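Long-range contacts in acetolactate synthase isozyme 1 large subunit (Escherichia coli, PDB 6LPI), which is the large subunit of a synthase that also has a small subunit, belongs to the thiamine diphosphate-dependent enzyme family, and binds thiamine diphosphate, magnesium and FAD: residues B[65-69]-B[421-427]; B[478-484]-B[545-551]. All blocks are in the same frame, centred on the assembly; numbering follows the deposited sequence.

In the fold
Both contacts belong to a three-domain chain of the thiamine diphosphate family. Interaction 1 is buried, its centre about 10 Å from the centre of the chain. It packs helix 60-74 of the N-terminal TPP-binding region against helix 422-432 of the C-terminal one. Interaction 2 lies farther out, its centre about 24 Å from that point, where helix 476-484 meets the chain that follows strand 534-539. Their centres are 28 Å apart, their nearest atoms about 17 Å, and they do not touch. The side chain of Phe65 is about 8 Å from a bound thiamine diphosphate; that of Gln480 is about 6 Å from a bound thiamine diphosphate and about 7 Å from a bound FAD.

Interaction 1: residues B[65-69]-B[421-427]; sequences FIAQG and FGLPAAI
Segment 65-69 is helical and 421-427 largely so. The axes of these short helical pieces approach to 6.5 Å, their N-to-C directions 50° apart (signed crossing angle -50°). CA atoms pair as Ile66-Pro424 (4.8 Å) and Gly69-Ala425 (4.1 Å). Phe421, chi1 t, opens the second segment. Its CA lies over the Phe65 ring, 4.2 Å from the centroid, as a CH-pi contact. Phe65, chi1 m, presents its ring face to the edge of the Phe421 ring in an offset edge-to-face pair, centroids 5.6 Å apart and planes at 82°. Gln68 OE1 sits 3.7 Å from Phe421 CE1 at the ring edge, and is hydrogen-bonded to Arg72. Pro424 CG rests 3.6 Å from Phe65 CB, and Pro424 O receives a CA-H...O contact from Ile66 CA at 3.3 Å. Ala425 CA approaches Phe65 O at 3.6 Å, while Ala425 O takes Gly69 CA at 3.4 Å. A CB on Gly69 would clash with that oxygen, so the bare glycine allows the close approach. Ile427 CG2 meets Ile66 CD1 at 3.7 Å. The crossing joins the N- and C-terminal TPP-binding regions. No conventional hydrogen bond spans it; apolar, aromatic and CA-H...O contacts make the interface.

Interaction 2: residues B[478-484]-B[545-551]; sequences HQQQSLF and KVYPMVP
Segment 478-484, the end part of helix 476-484, packs against the irregular, extended chain 545-551. Nearest CA pairs are Gln479-Lys545 (6.6 Å) and Phe484-Pro551 (8.0 Å). Gln479 extends toward the loop with chi1 and chi2 both t. Its amide pairs with the backbone of one residue: Val546 N donates to Gln479 OE1 at 3.1 Å, and Gln479 NE2 donates to Val546 O at 2.9 Å. OE1 also accepts from Gln393 of helix 393-401. Lys545 CD lies 3.7 Å from Gln479 CG and Lys545 CE 3.6 Å from Leu483 CD1; its NZ bonds to Glu543 O. Lys545 O accepts from Trp397 and Tyr547 O from Gln400, while the backbones of Met549 and Val550 bond to those of Val560 and Met263. Ser482 OG gives a weak bond to His478 O at 3.3 Å. The peptide before Pro548 is cis. Met549, chi1 and chi2 t, points toward the helix. Its SD lies 3.8 Å from Leu483 CD2 and 3.4 Å from Phe484 CE2, a Met-aromatic contact at the ring edge. Phe484 CZ is 3.6 Å from Pro551 CB. The contact joins a helix of the C-terminal TPP-binding region to the chain beyond strand 534-539. One glutamine thus satisfies both backbone groups of Val546, while apolar contacts continue the interface to Pro551.

Interaction 1: residues B[65-69]-B[421-427]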
loop_
_atom_site.group_PDB
_atom_site.type_symbol
_atom_site.label_atom_id
_atom_site.label_comp_id
_atom_site.label_asym_id
_atom_site.label_seq_id
_atom_site.Cartn_x
_atom_site.Cartn_y
_atom_site.Cartn_z
ATOM N N PHE B 65 6.190 1.017 10.451
ATOM C CA PHE B 65 6.794 1.002 9.122
ATOM C C PHE B 65 7.840 -0.109 8.987
ATOM O O PHE B 65 8.045 -0.623 7.882
ATOM C CB PHE B 65 7.395 2.367 8.799
ATOM C CG PHE B 65 6.384 3.369 8.330
ATOM C CD1 PHE B 65 5.527 3.070 7.272
ATOM C CD2 PHE B 65 6.285 4.614 8.934
ATOM C CE1 PHE B 65 4.600 3.989 6.825
ATOM C CE2 PHE B 65 5.342 5.547 8.493
ATOM C CZ PHE B 65 4.502 5.228 7.440
ATOM N N ILE B 66 8.498 -0.501 10.084
ATOM C CA ILE B 66 9.394 -1.659 10.041
ATOM C C ILE B 66 8.600 -2.932 9.780
ATOM O O ILE B 66 8.988 -3.786 8.961
ATOM C CB ILE B 66 10.205 -1.767 11.342
ATOM C CG1 ILE B 66 11.223 -0.641 11.451
ATOM C CG2 ILE B 66 10.939 -3.101 11.414
ATOM C CD1 ILE B 66 11.846 -0.620 12.814
ATOM N N ALA B 67 7.493 -3.099 10.506
ATOM C CA ALA B 67 6.567 -4.170 10.163
ATOM C C ALA B 67 6.188 -4.080 8.686
ATOM O O ALA B 67 6.083 -5.096 7.992
ATOM C CB ALA B 67 5.334 -4.110 11.066
ATOM N N GLN B 68 5.997 -2.864 8.186
ATOM C CA GLN B 68 5.654 -2.693 6.784
ATOM C C GLN B 68 6.769 -3.167 5.859
ATOM O O GLN B 68 6.488 -3.770 4.826
ATOM C CB GLN B 68 5.302 -1.247 6.500
ATOM C CG GLN B 68 3.807 -1.010 6.544
ATOM C CD GLN B 68 3.373 -0.009 5.478
ATOM O OE1 GLN B 68 3.734 -0.127 4.295
ATOM N NE2 GLN B 68 2.648 1.012 5.903
ATOM N N GLY B 69 8.032 -2.864 6.177
ATOM C CA GLY B 69 9.122 -3.340 5.338
ATOM C C GLY B 69 9.203 -4.855 5.296
ATOM O O GLY B 69 9.392 -5.459 4.228
ATOM N N PHE B 421 8.612 7.152 5.513
ATOM C CA PHE B 421 8.432 5.723 5.266
ATOM C C PHE B 421 9.774 5.003 5.053
ATOM O O PHE B 421 9.999 3.898 5.583
ATOM C CB PHE B 421 7.508 5.556 4.060
ATOM C CG PHE B 421 7.545 4.190 3.437
ATOM C CD1 PHE B 421 6.647 3.207 3.837
ATOM C CD2 PHE B 421 8.474 3.879 2.464
ATOM C CE1 PHE B 421 6.680 1.949 3.270
ATOM C CE2 PHE B 421 8.503 2.630 1.887
ATOM C CZ PHE B 421 7.605 1.664 2.282
ATOM N N GLY B 422 10.680 5.629 4.307
ATOM C CA GLY B 422 11.901 5.014 3.822
ATOM C C GLY B 422 12.814 4.351 4.835
ATOM O O GLY B 422 13.130 3.169 4.702
ATOM N N LEU B 423 13.271 5.068 5.852
ATOM C CA LEU B 423 14.277 4.442 6.706
ATOM C C LEU B 423 13.693 3.272 7.499
ATOM O O LEU B 423 14.299 2.180 7.486
ATOM C CB LEU B 423 14.948 5.507 7.581
ATOM C CG LEU B 423 15.690 5.152 8.865
ATOM C CD1 LEU B 423 16.842 4.201 8.580
ATOM C CD2 LEU B 423 16.197 6.435 9.508
ATOM N N PRO B 424 12.540 3.396 8.179
ATOM C CA PRO B 424 12.014 2.213 8.885
ATOM C C PRO B 424 11.604 1.089 7.954
ATOM O O PRO B 424 11.782 -0.088 8.307
ATOM C CB PRO B 424 10.842 2.770 9.698
ATOM C CG PRO B 424 10.535 4.066 9.102
ATOM C CD PRO B 424 11.790 4.606 8.538
ATOM N N ALA B 425 11.065 1.409 6.772
ATOM C CA ALA B 425 10.793 0.355 5.796
ATOM C C ALA B 425 12.068 -0.394 5.424
ATOM O O ALA B 425 12.076 -1.629 5.352
ATOM C CB ALA B 425 10.137 0.949 4.556
ATOM N N ALA B 426 13.162 0.332 5.202
ATOM C CA ALA B 426 14.422 -0.329 4.892
ATOM C C ALA B 426 14.888 -1.190 6.057
ATOM O O ALA B 426 15.416 -2.292 5.859
ATOM C CB ALA B 426 15.484 0.712 4.528
ATOM N N ILE B 427 14.679 -0.715 7.283
ATOM C CA ILE B 427 15.055 -1.509 8.448
ATOM C C ILE B 427 14.298 -2.837 8.439
ATOM O O ILE B 427 14.885 -3.917 8.632
ATOM C CB ILE B 427 14.799 -0.697 9.729
ATOM C CG1 ILE B 427 15.833 0.418 9.821
ATOM C CG2 ILE B 427 14.861 -1.583 10.960
ATOM C CD1 ILE B 427 15.484 1.494 10.792
#

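Interaction 2: residues B[478-484]-B[545-551]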
loop_
_atom_site.group_PDB
_atom_site.type_symbol
_atom_site.label_atom_id
_atom_site.label_comp_id
_atom_site.label_asym_id
_atom_site.label_seq_id
_atom_site.Cartn_x
_atom_site.Cartn_y
_atom_site.Cartn_z
ATOM N N HIS B 478 8.405 22.752 -3.045
ATOM C CA HIS B 478 9.162 23.821 -3.710
ATOM C C HIS B 478 8.819 23.897 -5.192
ATOM O O HIS B 478 8.660 24.986 -5.763
ATOM C CB HIS B 478 10.658 23.558 -3.518
ATOM C CG HIS B 478 11.560 24.645 -4.008
ATOM N ND1 HIS B 478 11.719 24.942 -5.345
ATOM C CD2 HIS B 478 12.398 25.472 -3.335
ATOM C CE1 HIS B 478 12.595 25.924 -5.473
ATOM N NE2 HIS B 478 13.023 26.262 -4.269
ATOM N N GLN B 479 8.654 22.736 -5.822
ATOM C CA GLN B 479 8.361 22.710 -7.238
ATOM C C GLN B 479 6.904 23.066 -7.492
ATOM O O GLN B 479 6.608 23.819 -8.425
ATOM C CB GLN B 479 8.736 21.337 -7.806
ATOM C CG GLN B 479 8.198 21.021 -9.193
ATOM C CD GLN B 479 8.829 19.752 -9.743
ATOM O OE1 GLN B 479 9.671 19.138 -9.089
ATOM N NE2 GLN B 479 8.494 19.401 -10.971
ATOM N N GLN B 480 5.988 22.607 -6.631
ATOM C CA GLN B 480 4.580 22.956 -6.827
ATOM C C GLN B 480 4.313 24.448 -6.602
ATOM O O GLN B 480 3.566 25.073 -7.362
ATOM C CB GLN B 480 3.688 22.109 -5.911
ATOM C CG GLN B 480 3.191 20.807 -6.554
ATOM C CD GLN B 480 2.629 19.824 -5.543
ATOM O OE1 GLN B 480 3.021 19.821 -4.376
ATOM N NE2 GLN B 480 1.689 18.992 -5.983
ATOM N N GLN B 481 4.921 25.050 -5.590
ATOM C CA GLN B 481 4.687 26.468 -5.371
ATOM C C GLN B 481 5.357 27.289 -6.469
ATOM O O GLN B 481 4.747 28.202 -7.041
ATOM C CB GLN B 481 5.223 26.889 -4.007
ATOM C CG GLN B 481 5.084 25.870 -2.913
ATOM C CD GLN B 481 5.337 26.475 -1.568
ATOM O OE1 GLN B 481 4.424 26.642 -0.740
ATOM N NE2 GLN B 481 6.581 26.884 -1.362
ATOM N N SER B 482 6.610 26.964 -6.805
ATOM C CA SER B 482 7.293 27.773 -7.811
ATOM C C SER B 482 6.603 27.662 -9.178
ATOM O O SER B 482 6.469 28.655 -9.899
ATOM C CB SER B 482 8.785 27.407 -7.845
ATOM O OG SER B 482 9.080 26.330 -8.698
ATOM N N LEU B 483 6.060 26.492 -9.512
ATOM C CA LEU B 483 5.444 26.360 -10.829
ATOM C C LEU B 483 3.982 26.799 -10.863
ATOM O O LEU B 483 3.515 27.279 -11.905
ATOM C CB LEU B 483 5.546 24.911 -11.313
ATOM C CG LEU B 483 6.775 24.317 -12.019
ATOM C CD1 LEU B 483 8.088 24.683 -11.392
ATOM C CD2 LEU B 483 6.585 22.810 -12.007
ATOM N N PHE B 484 3.245 26.681 -9.753
ATOM C CA PHE B 484 1.791 26.813 -9.816
ATOM C C PHE B 484 1.151 27.860 -8.913
ATOM O O PHE B 484 -0.029 28.151 -9.107
ATOM C CB PHE B 484 1.131 25.460 -9.545
ATOM C CG PHE B 484 1.573 24.401 -10.493
ATOM C CD1 PHE B 484 1.411 24.582 -11.857
ATOM C CD2 PHE B 484 2.155 23.233 -10.029
ATOM C CE1 PHE B 484 1.817 23.611 -12.750
ATOM C CE2 PHE B 484 2.569 22.260 -10.911
ATOM C CZ PHE B 484 2.399 22.448 -12.279
ATOM N N LYS B 545 14.451 20.059 -10.659
ATOM C CA LYS B 545 13.051 19.721 -10.861
ATOM C C LYS B 545 12.902 18.248 -11.204
ATOM O O LYS B 545 13.850 17.585 -11.616
ATOM C CB LYS B 545 12.434 20.585 -11.975
ATOM C CG LYS B 545 12.421 22.075 -11.661
ATOM C CD LYS B 545 11.357 22.380 -10.622
ATOM C CE LYS B 545 11.410 23.831 -10.175
ATOM N NZ LYS B 545 12.309 24.002 -8.986
ATOM N N VAL B 546 11.690 17.743 -11.000
ATOM C CA VAL B 546 11.279 16.428 -11.487
ATOM C C VAL B 546 10.430 16.671 -12.720
ATOM O O VAL B 546 9.329 17.218 -12.626
ATOM C CB VAL B 546 10.520 15.618 -10.427
ATOM C CG1 VAL B 546 10.290 14.219 -10.927
ATOM C CG2 VAL B 546 11.327 15.562 -9.145
ATOM N N TYR B 547 10.966 16.315 -13.879
ATOM C CA TYR B 547 10.260 16.476 -15.136
ATOM C C TYR B 547 10.159 15.135 -15.859
ATOM O O TYR B 547 11.045 14.284 -15.736
ATOM C CB TYR B 547 10.949 17.510 -16.041
ATOM C CG TYR B 547 10.738 18.957 -15.619
ATOM C CD1 TYR B 547 9.487 19.416 -15.204
ATOM C CD2 TYR B 547 11.795 19.877 -15.652
ATOM C CE1 TYR B 547 9.297 20.744 -14.818
ATOM C CE2 TYR B 547 11.608 21.210 -15.281
ATOM C CZ TYR B 547 10.360 21.636 -14.864
ATOM O OH TYR B 547 10.191 22.953 -14.492
ATOM N N PRO B 548 9.080 14.910 -16.607
ATOM C CA PRO B 548 7.971 15.867 -16.704
ATOM C C PRO B 548 7.016 15.801 -15.513
ATOM O O PRO B 548 7.034 14.842 -14.743
ATOM C CB PRO B 548 7.280 15.469 -18.007
ATOM C CG PRO B 548 7.611 14.029 -18.205
ATOM C CD PRO B 548 8.926 13.763 -17.516
ATOM N N MET B 549 6.230 16.864 -15.347
ATOM C CA MET B 549 5.190 16.943 -14.332
ATOM C C MET B 549 3.829 17.187 -14.984
ATOM O O MET B 549 3.710 17.979 -15.927
ATOM C CB MET B 549 5.502 18.053 -13.328
ATOM C CG MET B 549 4.439 18.203 -12.263
ATOM S SD MET B 549 4.678 19.651 -11.228
ATOM C CE MET B 549 4.716 18.934 -9.582
ATOM N N VAL B 550 2.804 16.497 -14.496
ATOM C CA VAL B 550 1.416 16.777 -14.872
ATOM C C VAL B 550 0.809 17.656 -13.798
ATOM O O VAL B 550 0.700 17.223 -12.632
ATOM C CB VAL B 550 0.590 15.492 -15.060
ATOM C CG1 VAL B 550 -0.801 15.843 -15.542
ATOM C CG2 VAL B 550 1.262 14.543 -16.044
ATOM N N PRO B 551 0.414 18.889 -14.108
ATOM C CA PRO B 551 -0.152 19.784 -13.103
ATOM C C PRO B 551 -1.397 19.168 -12.499
ATOM O O PRO B 551 -2.174 18.509 -13.208
ATOM C CB PRO B 551 -0.493 21.049 -13.903
ATOM C CG PRO B 551 0.391 20.981 -15.089
ATOM C CD PRO B 551 0.526 19.535 -15.421
#